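Local coordinates for protein phosphatase Slingshot homolog 2 (Homo sapiens, PDB 2NT2) that dephosphorylates and thereby activates the actin-depolymerising factor cofilin, through its dual-specificity, cysteine-dependent phosphatase domain, the part crystallised here, at residues A[20-25]-A[46-51]; A[72-77]-A[82-87]. The protein carries 1 engineered substitution. All coordinates share one frame; numbering follows the deposited sequence.

Contact 1. Residues A[20-25]-A[46-51]; sequences SNLEDL and GVFEYH
In the dual-specificity phosphatase domain of Slingshot 2, the first turn of helix 22-27 packs against the loop leading into edge strand 49-52, where Leu22 and Leu25 receive the ring of Phe48. The contact is wholly apolar, with no hydrogen bond between the segments, and buries 166 Å². Leu22 CD1 lies at the ring edge, near the ring plane, 3.3 Å from Phe48 CZ and almost as near Phe48 CE1. The same methyl meets Val47 CG1 at 3.8 Å, so one branch of Leu22 serves both Val47 and Phe48. Val47 CG1 in turn sits above one face of the Phe48 ring, offset toward its rim. About one turn farther along the helix, Leu25 brings its CB to 3.9 Å from Phe48 CZ, with Leu25 CD1 a little farther from the same atom. Phe48 has CG anti to its carbonyl carbon (chi1 -50°), which carries the distal end of the ring to the helix, while Leu22 has CG anti to its backbone N (chi1 169°), a setting that brings CD1 within reach of Val47 and Phe48 alike. The helix start is secured by Asn21 at the N-cap: Asp24 N donates to Asn21 OD1 at 3.0 Å, from above the carbonyl plane. Phe48 and Leu25 are buried, whereas Leu22 and Val47 lie nearer the surface. Leu25 and Phe48 both rest on Ile33 of strand 30-35, Val47 O accepts a hydrogen bond from Arg31, and Asp24 forms a salt bridge with Arg28. The pairing therefore joins helix 22-27 to the approach to edge strand 49-52, with strand 30-35 as their shared neighbour.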
loop_
_atom_site.group_PDB
_atom_site.type_symbol
_atom_site.label_atom_id
_atom_site.label_comp_id
_atom_site.label_asym_id
_atom_site.label_seq_id
_atom_site.Cartn_x
_atom_site.Cartn_y
_atom_site.Cartn_z
ATOM N N SER A 20 1.659 -12.980 6.705
ATOM C CA SER A 20 2.061 -14.335 7.076
ATOM C C SER A 20 0.874 -15.283 7.236
ATOM O O SER A 20 1.061 -16.459 7.570
ATOM C CB SER A 20 2.934 -14.358 8.324
ATOM O OG SER A 20 2.383 -13.790 9.485
ATOM N N ASN A 21 -0.340 -14.797 7.012
ATOM C CA ASN A 21 -1.533 -15.638 7.160
ATOM C C ASN A 21 -2.009 -16.161 5.812
ATOM O O ASN A 21 -2.942 -15.614 5.233
ATOM C CB ASN A 21 -2.630 -14.846 7.863
ATOM C CG ASN A 21 -3.878 -15.640 8.169
ATOM O OD1 ASN A 21 -4.217 -16.595 7.477
ATOM N ND2 ASN A 21 -4.595 -15.225 9.206
ATOM N N LEU A 22 -1.368 -17.211 5.320
ATOM C CA LEU A 22 -1.527 -17.703 3.957
ATOM C C LEU A 22 -2.981 -17.980 3.592
ATOM O O LEU A 22 -3.496 -17.473 2.595
ATOM C CB LEU A 22 -0.684 -18.959 3.749
ATOM C CG LEU A 22 -0.884 -19.781 2.479
ATOM C CD1 LEU A 22 -0.753 -18.929 1.230
ATOM C CD2 LEU A 22 0.116 -20.931 2.423
ATOM N N GLU A 23 -3.630 -18.806 4.404
ATOM C CA GLU A 23 -5.010 -19.203 4.163
ATOM C C GLU A 23 -5.908 -17.976 4.056
ATOM O O GLU A 23 -6.806 -17.925 3.220
ATOM C CB GLU A 23 -5.484 -20.115 5.286
ATOM C CG GLU A 23 -5.986 -21.487 4.935
ATOM C CD GLU A 23 -5.373 -22.133 3.715
ATOM O OE1 GLU A 23 -5.869 -21.870 2.589
ATOM O OE2 GLU A 23 -4.399 -22.905 3.848
ATOM N N ASP A 24 -5.676 -16.972 4.908
ATOM C CA ASP A 24 -6.513 -15.778 4.835
ATOM C C ASP A 24 -6.393 -15.118 3.458
ATOM O O ASP A 24 -7.388 -14.767 2.833
ATOM C CB ASP A 24 -6.138 -14.762 5.914
ATOM C CG ASP A 24 -7.117 -13.599 5.930
ATOM O OD1 ASP A 24 -8.191 -13.738 6.552
ATOM O OD2 ASP A 24 -6.832 -12.544 5.325
ATOM N N LEU A 25 -5.158 -14.973 3.016
ATOM C CA LEU A 25 -4.768 -14.375 1.756
ATOM C C LEU A 25 -5.345 -15.141 0.568
ATOM O O LEU A 25 -5.945 -14.559 -0.338
ATOM C CB LEU A 25 -3.235 -14.343 1.639
ATOM C CG LEU A 25 -2.528 -13.336 2.549
ATOM C CD1 LEU A 25 -1.041 -13.272 2.259
ATOM C CD2 LEU A 25 -3.171 -11.963 2.402
ATOM N N GLY A 46 6.847 -18.350 -4.116
ATOM C CA GLY A 46 6.389 -19.567 -4.778
ATOM C C GLY A 46 4.881 -19.723 -4.680
ATOM O O GLY A 46 4.275 -20.552 -5.362
ATOM N N VAL A 47 4.270 -18.921 -3.814
ATOM C CA VAL A 47 2.820 -18.836 -3.709
ATOM C C VAL A 47 2.345 -17.504 -4.276
ATOM O O VAL A 47 1.368 -17.439 -5.024
ATOM C CB VAL A 47 2.337 -18.973 -2.253
ATOM C CG1 VAL A 47 0.816 -18.977 -2.190
ATOM C CG2 VAL A 47 2.905 -20.237 -1.618
ATOM N N PHE A 48 3.039 -16.427 -3.902
ATOM C CA PHE A 48 2.633 -15.102 -4.344
ATOM C C PHE A 48 3.749 -14.361 -5.072
ATOM O O PHE A 48 4.927 -14.549 -4.776
ATOM C CB PHE A 48 2.156 -14.265 -3.155
ATOM C CG PHE A 48 1.135 -14.957 -2.270
ATOM C CD1 PHE A 48 1.539 -15.646 -1.142
ATOM C CD2 PHE A 48 -0.216 -14.908 -2.569
ATOM C CE1 PHE A 48 0.613 -16.268 -0.321
ATOM C CE2 PHE A 48 -1.149 -15.528 -1.759
ATOM C CZ PHE A 48 -0.730 -16.209 -0.633
ATOM N N GLU A 49 3.340 -13.527 -6.017
ATOM C CA GLU A 49 4.198 -12.576 -6.703
ATOM C C GLU A 49 4.455 -11.359 -5.812
ATOM O O GLU A 49 3.497 -10.698 -5.401
ATOM C CB GLU A 49 3.520 -12.134 -7.996
ATOM C CG GLU A 49 4.282 -12.519 -9.253
ATOM C CD GLU A 49 4.303 -11.374 -10.252
ATOM O OE1 GLU A 49 4.829 -10.290 -9.924
ATOM O OE2 GLU A 49 3.786 -11.569 -11.372
ATOM N N TYR A 50 5.722 -11.084 -5.538
ATOM C CA TYR A 50 6.117 -10.044 -4.602
ATOM C C TYR A 50 6.737 -8.828 -5.285
ATOM O O TYR A 50 7.396 -8.952 -6.313
ATOM C CB TYR A 50 7.112 -10.590 -3.569
ATOM C CG TYR A 50 6.461 -11.463 -2.523
ATOM C CD1 TYR A 50 6.472 -12.846 -2.660
ATOM C CD2 TYR A 50 5.836 -10.911 -1.412
ATOM C CE1 TYR A 50 5.878 -13.651 -1.713
ATOM C CE2 TYR A 50 5.240 -11.722 -0.463
ATOM C CZ TYR A 50 5.264 -13.090 -0.620
ATOM O OH TYR A 50 4.679 -13.909 0.318
ATOM N N HIS A 51 6.524 -7.673 -4.665
ATOM C CA HIS A 51 7.255 -6.454 -4.974
ATOM C C HIS A 51 7.673 -5.760 -3.679
ATOM O O HIS A 51 6.855 -5.565 -2.778
ATOM C CB HIS A 51 6.444 -5.504 -5.853
ATOM C CG HIS A 51 7.290 -4.438 -6.495
ATOM N ND1 HIS A 51 7.804 -4.572 -7.764
ATOM C CD2 HIS A 51 7.715 -3.232 -6.058
ATOM C CE1 HIS A 51 8.509 -3.501 -8.084
ATOM N NE2 HIS A 51 8.470 -2.669 -7.057
#

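Contact 2. Residues A[72-77]-A[82-87]; sequences KFISKA and SKCLVH
A cysteine sulfur beside an aromatic ring marks this contact: Cys84 SG is 5.2 Å from the centroid of the Phe73 ring and approaches it obliquely, 70° off the ring normal. The sulfur is about equally far from Phe73 CD2 and CE2, 4.1 Å from each, and it also meets Ile74 CG1 at 4.3 Å. With SG anti to the backbone N (chi1 -179°), Cys84 turns its thiol toward the helix, where it touches both Phe73 and Ile74, leaving its CB for Ala77, whose CB lies 3.8 Å away. Farther along strand 83-87, Ile74 CD1 meets Val86 CG2 at 4.3 Å. At the other end, the link from the last turn of the helix to the strand is spanned by a backbone hydrogen bond from Ser82 N to Ala77 O, 3.0 Å long. The axes of the two short segments pass 7.7 Å apart at 146°: helix 67-79 is the helix of a beta-alpha-beta crossover between parallel strands 49-52 and 83-87, and the second strand runs directly into the phosphate-binding loop of this phosphatase family. Val11 of neighbouring strand 11-14 also touches Ile74 and Val86, and Tyr32 of strand 30-35 meets Ala77. Apart from the Ser82-Ala77 bond, the interface is thus held by apolar and sulfur packing, and the small Ala77, facing the strand, is consistent with the close approach of the helix.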
loop_
_atom_site.group_PDB
_atom_site.type_symbol
_atom_site.label_atom_id
_atom_site.label_comp_id
_atom_site.label_asym_id
_atom_site.label_seq_id
_atom_site.Cartn_x
_atom_site.Cartn_y
_atom_site.Cartn_z
ATOM N N LYS A 72 2.647 0.791 -10.546
ATOM C CA LYS A 72 2.892 -0.200 -11.584
ATOM C C LYS A 72 2.462 -1.600 -11.149
ATOM O O LYS A 72 1.776 -2.319 -11.872
ATOM C CB LYS A 72 4.380 -0.206 -11.949
ATOM C CG LYS A 72 4.687 -0.508 -13.401
ATOM C CD LYS A 72 5.415 -1.836 -13.569
ATOM C CE LYS A 72 4.798 -2.703 -14.655
ATOM N NZ LYS A 72 3.424 -3.160 -14.295
ATOM N N PHE A 73 2.906 -1.986 -9.958
ATOM C CA PHE A 73 2.630 -3.309 -9.433
ATOM C C PHE A 73 1.141 -3.518 -9.166
ATOM O O PHE A 73 0.571 -4.517 -9.606
ATOM C CB PHE A 73 3.437 -3.543 -8.151
ATOM C CG PHE A 73 3.408 -4.992 -7.687
ATOM C CD1 PHE A 73 4.071 -5.967 -8.414
ATOM C CD2 PHE A 73 2.727 -5.355 -6.538
ATOM C CE1 PHE A 73 4.056 -7.285 -8.006
ATOM C CE2 PHE A 73 2.707 -6.674 -6.125
ATOM C CZ PHE A 73 3.375 -7.638 -6.858
ATOM N N ILE A 74 0.540 -2.581 -8.442
ATOM C CA ILE A 74 -0.860 -2.690 -8.051
ATOM C C ILE A 74 -1.760 -2.691 -9.284
ATOM O O ILE A 74 -2.759 -3.401 -9.334
ATOM C CB ILE A 74 -1.300 -1.526 -7.139
ATOM C CG1 ILE A 74 -0.542 -1.415 -5.814
ATOM C CG2 ILE A 74 -2.801 -1.588 -6.889
ATOM C CD1 ILE A 74 -0.868 -0.157 -5.038
ATOM N N SER A 75 -1.389 -1.865 -10.257
ATOM C CA SER A 75 -2.052 -1.819 -11.553
ATOM C C SER A 75 -1.918 -3.177 -12.243
ATOM O O SER A 75 -2.832 -3.660 -12.907
ATOM C CB SER A 75 -1.465 -0.699 -12.412
ATOM O OG SER A 75 -1.187 -1.123 -13.734
ATOM N N LYS A 76 -0.758 -3.793 -12.054
ATOM C CA LYS A 76 -0.499 -5.137 -12.555
ATOM C C LYS A 76 -1.477 -6.145 -11.971
ATOM O O LYS A 76 -2.027 -6.981 -12.689
ATOM C CB LYS A 76 0.942 -5.534 -12.234
ATOM C CG LYS A 76 1.301 -6.964 -12.603
ATOM C CD LYS A 76 2.772 -7.232 -12.312
ATOM C CE LYS A 76 3.318 -8.353 -13.189
ATOM N NZ LYS A 76 4.784 -8.532 -12.990
ATOM N N ALA A 77 -1.728 -6.061 -10.667
ATOM C CA ALA A 77 -2.632 -7.009 -10.021
ATOM C C ALA A 77 -4.006 -6.981 -10.691
ATOM O O ALA A 77 -4.486 -7.998 -11.186
ATOM C CB ALA A 77 -2.748 -6.728 -8.536
ATOM N N SER A 82 -6.684 -9.889 -10.491
ATOM C CA SER A 82 -6.393 -10.402 -9.152
ATOM C C SER A 82 -6.377 -9.270 -8.126
ATOM O O SER A 82 -6.701 -8.136 -8.462
ATOM C CB SER A 82 -5.070 -11.170 -9.123
ATOM O OG SER A 82 -4.979 -11.983 -7.965
ATOM N N LYS A 83 -6.020 -9.609 -6.895
ATOM C CA LYS A 83 -6.016 -8.705 -5.760
ATOM C C LYS A 83 -4.613 -8.599 -5.157
ATOM O O LYS A 83 -3.809 -9.524 -5.275
ATOM C CB LYS A 83 -7.004 -9.142 -4.678
ATOM C CG LYS A 83 -8.388 -9.505 -5.195
ATOM C CD LYS A 83 -9.432 -9.448 -4.090
ATOM C CE LYS A 83 -10.833 -9.471 -4.685
ATOM N NZ LYS A 83 -11.179 -10.813 -5.233
ATOM N N CYS A 84 -4.363 -7.456 -4.531
ATOM C CA CYS A 84 -3.044 -7.115 -4.005
ATOM C C CYS A 84 -3.130 -6.736 -2.533
ATOM O O CYS A 84 -4.005 -5.968 -2.134
ATOM C CB CYS A 84 -2.445 -5.974 -4.827
ATOM S SG CYS A 84 -0.790 -5.428 -4.350
ATOM N N LEU A 85 -2.227 -7.289 -1.728
ATOM C CA LEU A 85 -2.087 -6.870 -0.342
ATOM C C LEU A 85 -0.978 -5.829 -0.210
ATOM O O LEU A 85 0.205 -6.100 -0.416
ATOM C CB LEU A 85 -1.805 -8.062 0.575
ATOM C CG LEU A 85 -1.317 -7.717 1.990
ATOM C CD1 LEU A 85 -2.420 -7.037 2.782
ATOM C CD2 LEU A 85 -0.817 -8.961 2.708
ATOM N N VAL A 86 -1.352 -4.603 0.157
ATOM C CA VAL A 86 -0.307 -3.645 0.509
ATOM C C VAL A 86 -0.082 -3.697 2.021
ATOM O O VAL A 86 -1.002 -3.412 2.782
ATOM C CB VAL A 86 -0.612 -2.205 0.090
ATOM C CG1 VAL A 86 0.692 -1.407 0.100
ATOM C CG2 VAL A 86 -1.265 -2.157 -1.279
ATOM N N HIS A 87 1.125 -4.087 2.424
ATOM C CA HIS A 87 1.405 -4.229 3.853
ATOM C C HIS A 87 2.766 -3.649 4.225
ATOM O O HIS A 87 3.658 -3.489 3.397
ATOM C CB HIS A 87 1.293 -5.681 4.295
ATOM C CG HIS A 87 2.438 -6.578 3.961
ATOM N ND1 HIS A 87 3.466 -6.822 4.844
ATOM C CD2 HIS A 87 2.731 -7.302 2.856
ATOM C CE1 HIS A 87 4.340 -7.652 4.299
ATOM N NE2 HIS A 87 3.918 -7.959 3.088
#

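Overall arrangement
The two contacts follow one another along the chain, and their centres lie 12 Å apart against the same mixed sheet. Strand 49-52 and helix 67-79 are successive elements of the chain, and they meet directly: Glu49 O is 3.4 Å from Phe73 CZ, and His51 CB is 3.5 Å from Phe73 CD1. A long, weak ion pair, Glu49 OE1 to Lys76 NZ at 3.5 Å, adds to this junction. Leu25 CD2 also reaches Leu85 CD2 at 3.8 Å, linking helix 22-27 to strand 83-87. Contact 1 is remote from the active site. Contact 2 leads to it: strand 83-87 ends one residue before Ser88, the engineered residue at the position of the phosphocysteine nucleophile, and the side chains of Val86 and Ser88 are about 7 Å apart.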